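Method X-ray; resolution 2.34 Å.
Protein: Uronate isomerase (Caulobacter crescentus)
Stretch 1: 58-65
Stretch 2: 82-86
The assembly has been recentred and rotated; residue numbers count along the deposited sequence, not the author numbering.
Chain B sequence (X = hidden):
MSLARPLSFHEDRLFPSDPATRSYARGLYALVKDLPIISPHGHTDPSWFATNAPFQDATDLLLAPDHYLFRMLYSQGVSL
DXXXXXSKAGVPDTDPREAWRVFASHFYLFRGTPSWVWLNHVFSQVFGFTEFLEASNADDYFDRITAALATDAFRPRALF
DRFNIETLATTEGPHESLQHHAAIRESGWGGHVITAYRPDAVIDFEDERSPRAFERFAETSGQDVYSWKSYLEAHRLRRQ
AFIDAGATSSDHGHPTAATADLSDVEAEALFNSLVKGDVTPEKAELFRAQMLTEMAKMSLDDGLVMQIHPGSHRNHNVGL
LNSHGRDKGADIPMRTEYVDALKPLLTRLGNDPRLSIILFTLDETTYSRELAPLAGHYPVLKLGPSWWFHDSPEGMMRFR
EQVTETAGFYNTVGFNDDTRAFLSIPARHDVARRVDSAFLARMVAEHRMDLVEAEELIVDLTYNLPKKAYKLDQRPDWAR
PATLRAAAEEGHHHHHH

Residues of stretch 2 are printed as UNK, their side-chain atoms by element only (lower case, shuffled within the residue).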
# COMPACT_ATOMS: atom_id res chain seq x y z
N ALA B 58 -26.76 16.67 -24.09
CA ALA B 58 -25.38 16.55 -23.62
C ALA B 58 -25.39 16.24 -22.12
O ALA B 58 -24.53 15.51 -21.63
CB ALA B 58 -24.62 17.82 -23.88
N THR B 59 -26.37 16.80 -21.42
CA THR B 59 -26.56 16.58 -19.99
C THR B 59 -27.06 15.16 -19.70
O THR B 59 -26.50 14.46 -18.85
CB THR B 59 -27.49 17.65 -19.40
OG1 THR B 59 -26.89 18.94 -19.57
CG2 THR B 59 -27.75 17.42 -17.92
N ASP B 60 -28.10 14.74 -20.41
CA ASP B 60 -28.69 13.41 -20.21
C ASP B 60 -27.79 12.23 -20.58
O ASP B 60 -27.99 11.12 -20.09
CB ASP B 60 -30.03 13.29 -20.94
CG ASP B 60 -31.21 13.49 -20.02
OD1 ASP B 60 -32.03 12.56 -19.91
OD2 ASP B 60 -31.30 14.57 -19.38
N LEU B 61 -26.80 12.48 -21.43
CA LEU B 61 -25.90 11.44 -21.89
C LEU B 61 -24.59 11.40 -21.10
O LEU B 61 -24.10 10.32 -20.75
CB LEU B 61 -25.63 11.62 -23.39
CG LEU B 61 -24.65 10.68 -24.11
CD1 LEU B 61 -25.22 9.29 -24.28
CD2 LEU B 61 -24.27 11.27 -25.45
N LEU B 62 -24.05 12.58 -20.81
CA LEU B 62 -22.71 12.67 -20.23
C LEU B 62 -22.71 13.06 -18.75
O LEU B 62 -21.94 12.50 -17.97
CB LEU B 62 -21.83 13.65 -21.03
CG LEU B 62 -21.53 13.31 -22.49
CD1 LEU B 62 -21.17 14.57 -23.26
CD2 LEU B 62 -20.43 12.26 -22.62
N LEU B 63 -23.57 14.00 -18.38
CA LEU B 63 -23.53 14.62 -17.06
C LEU B 63 -24.41 13.94 -16.01
O LEU B 63 -23.92 13.54 -14.94
CB LEU B 63 -23.85 16.11 -17.16
CG LEU B 63 -23.97 16.96 -15.89
CD1 LEU B 63 -22.69 16.94 -15.03
CD2 LEU B 63 -24.33 18.38 -16.28
N ALA B 64 -25.71 13.81 -16.30
CA ALA B 64 -26.69 13.28 -15.35
C ALA B 64 -26.52 11.81 -14.91
O ALA B 64 -26.65 11.53 -13.72
CB ALA B 64 -28.12 13.55 -15.83
N PRO B 65 -26.25 10.88 -15.85
CA PRO B 65 -26.15 9.51 -15.33
C PRO B 65 -24.76 9.09 -14.81
O PRO B 65 -24.62 7.97 -14.30
CB PRO B 65 -26.54 8.66 -16.55
CG PRO B 65 -26.08 9.46 -17.72
CD PRO B 65 -26.05 10.91 -17.31
N UNK B 82 -29.13 21.08 -9.49
CA UNK B 82 -28.48 21.98 -10.44
C UNK B 82 -27.93 21.26 -11.67
O UNK B 82 -27.82 21.86 -12.74
c UNK B 82 -27.37 22.78 -9.76
N UNK B 83 -27.62 19.97 -11.51
CA UNK B 83 -27.06 19.15 -12.58
C UNK B 83 -28.05 18.15 -13.17
O UNK B 83 -27.65 17.23 -13.90
c UNK B 83 -23.90 19.96 -12.65
c UNK B 83 -25.81 18.40 -12.08
c UNK B 83 -24.66 19.24 -11.53
c UNK B 83 -23.74 18.37 -10.70
N UNK B 84 -29.34 18.34 -12.86
CA UNK B 84 -30.46 17.49 -13.34
C UNK B 84 -30.33 16.00 -13.00
O UNK B 84 -30.77 15.14 -13.79
c UNK B 84 -32.43 18.23 -16.60
c UNK B 84 -31.96 18.49 -15.17
c UNK B 84 -30.72 17.69 -14.84
c UNK B 84 -33.95 18.24 -16.67
n UNK B 84 -34.45 17.78 -17.99
N UNK B 85 -29.76 15.70 -11.84
CA UNK B 85 -29.57 14.30 -11.41
C UNK B 85 -30.88 13.76 -10.86
O UNK B 85 -31.47 14.35 -9.95
c UNK B 85 -27.14 14.76 -10.83
c UNK B 85 -28.45 14.16 -10.34
c UNK B 85 -28.26 12.70 -9.94
N UNK B 86 -31.34 12.64 -11.43
CA UNK B 86 -32.58 11.98 -11.02
C UNK B 86 -32.65 11.75 -9.51
O UNK B 86 -31.81 11.07 -8.92
n UNK B 86 -36.19 9.19 -15.50
c UNK B 86 -32.77 10.66 -11.78
c UNK B 86 -34.00 9.86 -11.34
c UNK B 86 -34.36 8.77 -12.34
n UNK B 86 -35.08 9.32 -13.49
c UNK B 86 -35.54 8.59 -14.50
n UNK B 86 -35.35 7.28 -14.54

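Position 82 carries a single side-chain carbon, bonded to CA. It lies out of reach of stretch 1. One carbon alone is the mark of alanine: Ala 82.

Position 83 has four side-chain carbons and no other element. The chain forks at its second carbon, which carries two terminal methyls. One of these methyls lies 4.0 Å from CD2 of Leu 63. The backbone O of 83 also faces stretch 1, 4.0 Å from CG2 of Thr 59 and 4.2 Å from CB of Ala 64. A fork at the second carbon, with carbon only, identifies leucine: Leu 83. The methyl near Leu 63 is CD2.

Position 84 shows four carbons in a row ending in a nitrogen. CB is 4.3 Å from CG2 of Thr 59, and the backbone O is 3.7 Å from CB of Ala 64. An unbranched chain of four carbons with a terminal nitrogen is lysine: Lys 84. Phi and psi are both positive, 56° and 35°, a left-handed backbone conformation. NZ of Lys 84 stops 4.7 Å from OD2 of Asp 60, too far for a salt bridge.

Position 85 has three side-chain carbons. The first carries the other two, so the branch is at CB. One of the branch methyls is 4.3 Å from the backbone O of Ala 64. Three carbons branched at CB make valine: Val 85. The methyl in question is CG1, and chi1 is t. The CA atoms of Ala 64 and Val 85 are 5.0 Å apart, the nearest CA pair between the stretches.

Position 86 has three carbons, a nitrogen, then a carbon bearing two more nitrogens. That planar end group is a guanidinium, so the residue is arginine: Arg 86. It is exposed. Its closest side-chain atom, CB of Arg 86, is 6.5 Å from O of Ala 64.

The contact works by packing, with no hydrogen bond between the stretches. Stretch 1 holds a weakly bonded helix with a wider pi-type turn at 59-63, in which Thr 59 O accepts from Leu 63 N at 3.0 Å and from Ala 64 N at 2.7 Å. The CA-to-CB bonds of Thr 59 and Leu 63 point toward stretch 2. Leu 63 meets Leu 83 in an apolar pair. Beside it, the small side chain of Ala 64 lies against the backbone of Leu 83 and Lys 84. The two stretches together bury 266 Å².

Stretch 2 (82-86) ALKVR
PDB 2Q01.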